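Local coordinates for protein cytochrome P450 monooxygenase (Rhodococcus sp. ECU0066, PDB 6KBH) that probably acts as a self-sufficient monooxygenase, its heme domain supplied with electrons by FMN and [2Fe-2S] domains in the same chain, at residues P154-L159 against Q404-E409; L419-E424 against W440-P445; G750-R755 against D780-Q785. All blocks are in the same frame, centred on the assembly; numbering follows the deposited sequence.

Contact 1 (P154-L159 against Q404-E409); sequences PMVRRL and QIFLEE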
# COMPACT_ATOMS: atom_id res chain seq x y z
N PRO A 154 -17.77 -1.78 7.21
CA PRO A 154 -18.99 -1.07 7.65
C PRO A 154 -18.96 -0.69 9.12
O PRO A 154 -19.53 0.35 9.48
CB PRO A 154 -20.11 -2.07 7.34
CG PRO A 154 -19.55 -2.96 6.29
CD PRO A 154 -18.10 -3.10 6.64
N MET A 155 -18.33 -1.50 9.97
CA MET A 155 -18.33 -1.23 11.40
C MET A 155 -17.58 0.06 11.73
O MET A 155 -18.03 0.85 12.56
CB MET A 155 -17.73 -2.41 12.15
CG MET A 155 -17.42 -2.16 13.62
SD MET A 155 -15.76 -1.52 13.91
CE MET A 155 -14.75 -2.84 13.25
N VAL A 156 -16.42 0.27 11.10
CA VAL A 156 -15.63 1.46 11.40
C VAL A 156 -16.28 2.71 10.82
O VAL A 156 -16.21 3.79 11.41
CB VAL A 156 -14.18 1.28 10.90
CG1 VAL A 156 -14.18 0.74 9.48
CG2 VAL A 156 -13.40 2.58 10.98
N ARG A 157 -16.94 2.58 9.67
CA ARG A 157 -17.68 3.72 9.12
C ARG A 157 -18.83 4.11 10.04
O ARG A 157 -19.12 5.30 10.21
CB ARG A 157 -18.19 3.38 7.72
CG ARG A 157 -17.10 3.31 6.67
CD ARG A 157 -17.68 3.05 5.29
NE ARG A 157 -16.66 3.07 4.26
CZ ARG A 157 -16.21 4.18 3.67
NH1 ARG A 157 -16.71 5.36 4.02
NH2 ARG A 157 -15.28 4.11 2.74
N ARG A 158 -19.52 3.12 10.62
CA ARG A 158 -20.56 3.40 11.60
C ARG A 158 -19.99 4.14 12.80
O ARG A 158 -20.51 5.18 13.22
CB ARG A 158 -21.24 2.10 12.03
CG ARG A 158 -22.35 2.28 13.06
CD ARG A 158 -22.97 0.95 13.46
NE ARG A 158 -22.09 0.15 14.31
CZ ARG A 158 -22.00 0.29 15.63
NH1 ARG A 158 -22.74 1.19 16.26
NH2 ARG A 158 -21.18 -0.49 16.33
N LEU A 159 -18.90 3.62 13.37
CA LEU A 159 -18.34 4.20 14.59
C LEU A 159 -17.71 5.56 14.32
O LEU A 159 -17.78 6.46 15.17
CB LEU A 159 -17.32 3.25 15.20
CG LEU A 159 -17.90 1.96 15.79
CD1 LEU A 159 -16.79 1.00 16.17
CD2 LEU A 159 -18.78 2.27 16.99
N GLN A 404 -7.85 6.14 6.78
CA GLN A 404 -8.43 6.55 5.51
C GLN A 404 -9.88 7.00 5.65
O GLN A 404 -10.30 7.96 5.01
CB GLN A 404 -8.34 5.40 4.51
CG GLN A 404 -7.14 5.47 3.60
CD GLN A 404 -6.90 4.15 2.94
OE1 GLN A 404 -6.38 3.23 3.55
NE2 GLN A 404 -7.32 4.03 1.68
N ILE A 405 -10.67 6.30 6.47
CA ILE A 405 -12.08 6.66 6.64
C ILE A 405 -12.24 7.85 7.58
O ILE A 405 -13.09 8.72 7.34
CB ILE A 405 -12.91 5.44 7.09
CG1 ILE A 405 -12.54 4.22 6.28
CG2 ILE A 405 -14.37 5.71 6.85
CD1 ILE A 405 -12.81 2.92 6.99
N PHE A 406 -11.49 7.87 8.68
CA PHE A 406 -11.44 9.06 9.49
C PHE A 406 -11.23 10.29 8.62
O PHE A 406 -11.96 11.28 8.71
CB PHE A 406 -10.30 8.99 10.52
CG PHE A 406 -10.43 7.90 11.55
CD1 PHE A 406 -11.64 7.27 11.78
CD2 PHE A 406 -9.33 7.54 12.32
CE1 PHE A 406 -11.74 6.28 12.74
CE2 PHE A 406 -9.43 6.55 13.28
CZ PHE A 406 -10.64 5.93 13.50
N LEU A 407 -10.21 10.23 7.77
CA LEU A 407 -9.85 11.33 6.90
C LEU A 407 -10.73 11.42 5.66
O LEU A 407 -10.55 12.36 4.88
CB LEU A 407 -8.38 11.21 6.48
CG LEU A 407 -7.75 12.41 5.77
CD1 LEU A 407 -7.85 13.66 6.64
CD2 LEU A 407 -6.32 12.12 5.36
N GLU A 408 -11.67 10.51 5.43
CA GLU A 408 -12.58 10.91 4.36
C GLU A 408 -13.81 11.61 4.92
O GLU A 408 -14.24 12.62 4.35
CB GLU A 408 -12.97 9.74 3.45
CG GLU A 408 -13.79 8.61 4.02
CD GLU A 408 -14.69 7.98 2.96
OE1 GLU A 408 -15.48 8.71 2.33
OE2 GLU A 408 -14.62 6.75 2.77
N GLU A 409 -14.34 11.16 6.06
CA GLU A 409 -15.52 11.81 6.62
C GLU A 409 -15.22 13.26 7.01
O GLU A 409 -16.04 14.15 6.77
CB GLU A 409 -16.05 11.04 7.82
CG GLU A 409 -17.40 11.59 8.26
CD GLU A 409 -18.12 10.71 9.25
OE1 GLU A 409 -17.50 9.78 9.80
OE2 GLU A 409 -19.33 10.95 9.47

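Contact 2 (L419-E424 against W440-P445); sequences LVPDQE and WVRWDP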
# COMPACT_ATOMS: atom_id res chain seq x y z
N LEU A 419 -7.44 24.86 12.08
CA LEU A 419 -6.85 24.80 13.41
C LEU A 419 -7.04 26.12 14.14
O LEU A 419 -6.91 27.20 13.56
CB LEU A 419 -5.36 24.48 13.31
CG LEU A 419 -4.94 23.02 13.18
CD1 LEU A 419 -3.46 22.91 12.86
CD2 LEU A 419 -5.28 22.27 14.44
N VAL A 420 -7.37 26.03 15.43
CA VAL A 420 -7.36 27.20 16.31
C VAL A 420 -5.95 27.78 16.28
O VAL A 420 -4.99 27.09 16.66
CB VAL A 420 -7.79 26.83 17.74
CG1 VAL A 420 -7.55 28.00 18.68
CG2 VAL A 420 -9.26 26.41 17.75
N PRO A 421 -5.77 29.01 15.83
CA PRO A 421 -4.41 29.56 15.70
C PRO A 421 -3.77 29.79 17.06
O PRO A 421 -4.41 29.70 18.11
CB PRO A 421 -4.62 30.88 14.95
CG PRO A 421 -5.99 30.76 14.32
CD PRO A 421 -6.78 29.93 15.28
N ASP A 422 -2.47 30.11 17.01
CA ASP A 422 -1.66 30.31 18.21
C ASP A 422 -1.84 29.16 19.21
O ASP A 422 -1.97 29.37 20.42
CB ASP A 422 -1.97 31.66 18.88
CG ASP A 422 -1.53 32.84 18.03
OD1 ASP A 422 -0.88 32.62 16.98
OD2 ASP A 422 -1.82 33.99 18.41
N GLN A 423 -1.86 27.94 18.68
CA GLN A 423 -2.08 26.75 19.49
C GLN A 423 -0.76 26.02 19.70
O GLN A 423 -0.02 25.78 18.74
CB GLN A 423 -3.10 25.83 18.82
CG GLN A 423 -3.40 24.57 19.60
CD GLN A 423 -4.55 23.78 18.99
OE1 GLN A 423 -4.86 22.67 19.43
NE2 GLN A 423 -5.19 24.36 17.98
N GLU A 424 -0.46 25.70 20.95
CA GLU A 424 0.73 24.95 21.31
C GLU A 424 0.37 23.49 21.49
O GLU A 424 -0.60 23.17 22.18
CB GLU A 424 1.36 25.51 22.59
CG GLU A 424 1.80 26.95 22.48
CD GLU A 424 3.12 27.10 21.76
OE1 GLU A 424 4.05 26.31 22.05
OE2 GLU A 424 3.24 27.99 20.90
N TRP A 440 -7.17 21.20 18.39
CA TRP A 440 -8.34 22.05 18.54
C TRP A 440 -8.68 22.65 17.19
O TRP A 440 -7.83 23.31 16.57
CB TRP A 440 -8.10 23.14 19.59
CG TRP A 440 -7.98 22.62 20.99
CD1 TRP A 440 -6.82 22.44 21.70
CD2 TRP A 440 -9.04 22.21 21.86
NE1 TRP A 440 -7.10 21.94 22.95
CE2 TRP A 440 -8.46 21.79 23.08
CE3 TRP A 440 -10.44 22.16 21.73
CZ2 TRP A 440 -9.22 21.33 24.15
CZ3 TRP A 440 -11.19 21.70 22.80
CH2 TRP A 440 -10.58 21.29 23.99
N VAL A 441 -9.91 22.43 16.73
CA VAL A 441 -10.31 22.80 15.39
C VAL A 441 -11.60 23.61 15.45
O VAL A 441 -12.52 23.28 16.21
CB VAL A 441 -10.48 21.57 14.48
CG1 VAL A 441 -9.14 20.88 14.28
CG2 VAL A 441 -11.48 20.61 15.07
N ARG A 442 -11.66 24.66 14.65
CA ARG A 442 -12.85 25.47 14.45
C ARG A 442 -13.41 25.21 13.05
O ARG A 442 -12.70 24.75 12.15
CB ARG A 442 -12.55 26.96 14.62
CG ARG A 442 -11.77 27.52 13.45
CD ARG A 442 -11.76 29.03 13.36
NE ARG A 442 -11.40 29.68 14.61
CZ ARG A 442 -10.38 30.52 14.75
NH1 ARG A 442 -9.61 30.80 13.70
NH2 ARG A 442 -10.13 31.07 15.92
N TRP A 443 -14.70 25.51 12.89
CA TRP A 443 -15.32 25.54 11.57
C TRP A 443 -16.62 26.33 11.69
O TRP A 443 -17.10 26.62 12.78
CB TRP A 443 -15.58 24.14 11.01
CG TRP A 443 -16.69 23.40 11.68
CD1 TRP A 443 -18.00 23.35 11.30
CD2 TRP A 443 -16.59 22.58 12.85
NE1 TRP A 443 -18.72 22.57 12.16
CE2 TRP A 443 -17.88 22.08 13.12
CE3 TRP A 443 -15.54 22.24 13.70
CZ2 TRP A 443 -18.13 21.25 14.20
CZ3 TRP A 443 -15.79 21.41 14.76
CH2 TRP A 443 -17.08 20.93 15.01
N ASP A 444 -17.18 26.68 10.53
CA ASP A 444 -18.44 27.41 10.47
C ASP A 444 -19.59 26.42 10.42
O ASP A 444 -19.78 25.76 9.38
CB ASP A 444 -18.47 28.33 9.25
CG ASP A 444 -19.62 29.32 9.29
OD1 ASP A 444 -20.49 29.20 10.18
OD2 ASP A 444 -19.65 30.22 8.43
N PRO A 445 -20.39 26.28 11.48
CA PRO A 445 -21.41 25.22 11.49
C PRO A 445 -22.50 25.40 10.45
O PRO A 445 -22.89 24.42 9.81
CB PRO A 445 -21.98 25.29 12.92
CG PRO A 445 -20.94 26.03 13.72
CD PRO A 445 -20.33 27.00 12.76

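Contact 3 (G750-R755 against D780-Q785); sequences GEVDHR and DKLTLQ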
# COMPACT_ATOMS: atom_id res chain seq x y z
N GLY A 750 17.14 -17.19 -9.08
CA GLY A 750 16.19 -18.19 -9.50
C GLY A 750 15.67 -17.92 -10.90
O GLY A 750 15.60 -16.77 -11.35
N GLU A 751 15.31 -18.98 -11.60
CA GLU A 751 14.68 -18.86 -12.91
C GLU A 751 13.18 -19.08 -12.77
O GLU A 751 12.73 -19.89 -11.96
CB GLU A 751 15.27 -19.85 -13.92
CG GLU A 751 14.56 -19.89 -15.28
CD GLU A 751 14.40 -18.52 -15.93
OE1 GLU A 751 13.48 -17.76 -15.54
OE2 GLU A 751 15.17 -18.21 -16.87
N VAL A 752 12.41 -18.33 -13.55
CA VAL A 752 10.98 -18.20 -13.35
C VAL A 752 10.23 -18.95 -14.45
O VAL A 752 10.70 -19.07 -15.59
CB VAL A 752 10.57 -16.72 -13.32
CG1 VAL A 752 11.52 -15.93 -12.44
CG2 VAL A 752 10.62 -16.16 -14.69
N ASP A 753 9.07 -19.49 -14.08
CA ASP A 753 8.14 -20.08 -15.04
C ASP A 753 7.22 -18.97 -15.53
O ASP A 753 6.11 -18.75 -15.03
CB ASP A 753 7.37 -21.23 -14.40
CG ASP A 753 6.75 -22.16 -15.42
OD1 ASP A 753 6.98 -21.96 -16.64
OD2 ASP A 753 6.05 -23.11 -15.01
N HIS A 754 7.71 -18.23 -16.53
CA HIS A 754 6.98 -17.09 -17.07
C HIS A 754 5.64 -17.52 -17.66
O HIS A 754 5.58 -18.45 -18.47
CB HIS A 754 7.81 -16.40 -18.16
CG HIS A 754 8.82 -15.43 -17.64
ND1 HIS A 754 8.48 -14.33 -16.88
CD2 HIS A 754 10.16 -15.38 -17.80
CE1 HIS A 754 9.57 -13.65 -16.59
NE2 HIS A 754 10.61 -14.26 -17.14
N ARG A 755 4.56 -16.84 -17.25
CA ARG A 755 3.23 -17.11 -17.80
C ARG A 755 2.40 -15.86 -18.02
O ARG A 755 1.18 -15.95 -18.14
CB ARG A 755 2.46 -18.06 -16.91
CG ARG A 755 3.08 -19.39 -16.90
CD ARG A 755 2.33 -20.34 -16.08
NE ARG A 755 3.06 -21.59 -16.07
CZ ARG A 755 2.71 -22.62 -15.33
NH1 ARG A 755 1.63 -22.51 -14.57
NH2 ARG A 755 3.40 -23.75 -15.36
N ASP A 780 12.89 -24.96 -7.19
CA ASP A 780 12.64 -25.07 -5.76
C ASP A 780 12.53 -23.73 -5.04
O ASP A 780 11.78 -23.63 -4.06
CB ASP A 780 13.75 -25.90 -5.10
CG ASP A 780 15.12 -25.56 -5.64
OD1 ASP A 780 15.30 -24.44 -6.16
OD2 ASP A 780 16.02 -26.43 -5.57
N LYS A 781 13.25 -22.70 -5.47
CA LYS A 781 13.19 -21.42 -4.77
C LYS A 781 13.54 -20.28 -5.71
O LYS A 781 14.23 -20.46 -6.72
CB LYS A 781 14.11 -21.38 -3.55
CG LYS A 781 15.55 -21.77 -3.84
CD LYS A 781 16.46 -21.46 -2.66
CE LYS A 781 17.13 -20.11 -2.80
NZ LYS A 781 18.27 -19.94 -1.85
N LEU A 782 13.04 -19.09 -5.36
CA LEU A 782 13.41 -17.84 -6.01
C LEU A 782 13.61 -16.77 -4.95
O LEU A 782 13.00 -16.81 -3.88
CB LEU A 782 12.35 -17.34 -7.00
CG LEU A 782 12.28 -18.00 -8.36
CD1 LEU A 782 11.61 -19.29 -8.18
CD2 LEU A 782 11.48 -17.16 -9.29
N THR A 783 14.47 -15.81 -5.26
CA THR A 783 14.71 -14.66 -4.40
C THR A 783 14.17 -13.41 -5.08
O THR A 783 14.45 -13.17 -6.26
CB THR A 783 16.21 -14.51 -4.10
OG1 THR A 783 16.71 -15.74 -3.55
CG2 THR A 783 16.44 -13.39 -3.10
N LEU A 784 13.40 -12.63 -4.32
CA LEU A 784 12.74 -11.43 -4.82
C LEU A 784 13.16 -10.22 -4.01
O LEU A 784 13.34 -10.31 -2.78
CB LEU A 784 11.22 -11.59 -4.79
CG LEU A 784 10.69 -12.69 -5.71
CD1 LEU A 784 9.18 -12.83 -5.60
CD2 LEU A 784 11.09 -12.36 -7.11
N GLN A 785 13.33 -9.08 -4.69
CA GLN A 785 13.68 -7.82 -4.00
C GLN A 785 12.43 -7.29 -3.34
O GLN A 785 11.71 -6.42 -3.86
CB GLN A 785 14.28 -6.80 -4.97
CG GLN A 785 14.88 -5.61 -4.26
CD GLN A 785 15.95 -4.90 -5.08
OE1 GLN A 785 16.95 -4.43 -4.53
NE2 GLN A 785 15.74 -4.83 -6.39

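Contact 1 (P154-L159 against Q404-E409)
Glu408 OE2 takes two N-H groups from the guanidinium of Arg157. The bond from Arg157 NH1 to Glu408 OE2 is 2.8 Å long and bent, 134° at the hydrogen. The second, from NH2, completes the salt bridge, but the position of NH2 is less certain. The two flat groups stand almost perpendicular, 89° apart. Glu408 OE2 lies near the guanidinium plane, while NH1 reaches it from above the carboxylate plane. A weak hydrogen bond from Gln461 N also reaches Glu408 OE2.

Arg157 lies extended from CG to NE and crosses Ile405 at about a right angle. Its CG is 3.6 Å from Ile405 CG2. The same methyl sits over one face of the guanidinium, offset toward the rim.

The helices are 153-164 and 396-413, which correspond to helices D and L of the P450 fold. The axes of the two short segments approach to 10.0 Å and cross at -42°. In P450s D and L, with E and I, form the four-helix core; helix L follows the heme-ligating Cys393.

Beside the salt bridge the contact is apolar. Val156 CG1 meets Ile405 CD1 at 3.6 Å. Val156 CG2, anti to the backbone N, turns to the Phe406 ring and approaches CE1 obliquely at 4.4 Å. Phe406 also touches Val183 on helix 183-192.

Contact 2 (L419-E424 against W440-P445)
Gln423 and Trp440 cross at about a right angle, with the amide plane turned 48° from the indole plane. Gln423 CG is anti to the backbone N (chi1 -179°), and the chain stays extended beyond it. This carries the amide to the backbone of Trp440. Gln423 OE1 accepts the N-H of Trp440 at 2.9 Å, on a lone pair in the carbonyl plane. It also lies at the edge of the indole, beside CD1. Gln423 NE2 gives one N-H to Trp440 O at 3.2 Å and the other to Val420 O, three residues back in the same segment, at 3.0 Å. Both acceptors lie close to the amide plane. Trp440 O takes a further, nearly straight bond of 3.0 Å from Val420 N.

Leu419 and Val441 form an antiparallel non-hydrogen-bonded pair. Their side chains diverge at the root and cross obliquely, yet Leu419 CD2 still comes within 4.1 Å of Val441 CG1. Both also touch Leu299 of helix 284-300. Val420 CG2 packs on Trp440 CB at 3.9 Å. Pro421 CD lies oblique to the guanidinium of Arg442, 3.4 Å from NH1, and that NH1 makes a salt bridge to Glu418.

The strands belong to a small antiparallel sheet in which 440-442 lies between 172-174 and 418-419. It matches the sheet usually called beta-3 in P450s. An alanine at Gln423 would probably leave Trp440 N without this acceptor and Val420 O without this donor, with only the Val420 N bond of those described still holding Trp440 O. With both ends engaged, the amide bridges Trp440 N and Val420 O, which would bond directly in a regular antiparallel pair, while Val420 N still bonds to Trp440 O.

Contact 3 (G750-R755 against D780-Q785)
Gly750 and Leu782 mark the closest backbone approach, with their CA atoms 4.5 Å apart. From there the segments separate. The CA atoms of Val752 and Leu782 are already 7.7 Å apart, and those of Asp753 and Leu782 10.7 Å. The two segments are not paired as strands here. Gly750 has a positive phi of 99° with psi 151°. A CB here would clash with Leu782 CG and Lys781 O, and with the carbonyl of the residue before, so the backbone geometry favours glycine.

Leu782 carries the contact. Its CG is anti to the carbonyl carbon, beside the backbone N (chi1 -78°), and lies 4.1 Å from Gly750 CA. Its two methyls lie beside Glu751 and Val752. Leu782 CD1 lies 4.0 Å from Glu751 O. Leu782 CD2 meets Val752 CG1 at 3.4 Å, and the two side chains cross at about a right angle. Val752 CG2, the other methyl, sits over the centre of the His754 ring.

The segments belong to the ferredoxin-like [2Fe-2S] domain, whose fold is of the beta-grasp type. The contact joins two of its sheets. Strand 749-753 runs antiparallel to 776-777, with Asp753 bonded through its backbone to Arg776. Strand 781-784 lies parallel to 701-705, and its Leu782 bonds to Val704. The backbone of Thr783 also bonds to Leu748 and Asp749, just ahead of Gly750. Val752 packs on Val747 of strand 744-747, while Leu782 reaches Ala777 of strand 776-777 and Met770 of strand 769-771.

In the fold
Contacts 1 and 2 belong to the heme domain, and contact 3 to the [2Fe-2S] domain. Helix 396-413 of contact 1 runs on almost directly into strand 418-419, where contact 2 begins. The centres of these two contacts are 22 Å apart, and their nearest atoms about 10 Å. Contact 1 is the deeper of the two, with the Phe406 side chain about 9 Å from the heme, whereas contact 2 lies at the surface. Contact 3 is on the opposite side of the chain's centre, its own centre 40 Å from that of contact 1 and 54 Å from that of contact 2. Its Val752 side chain is about 13 Å from the iron-sulfur cluster.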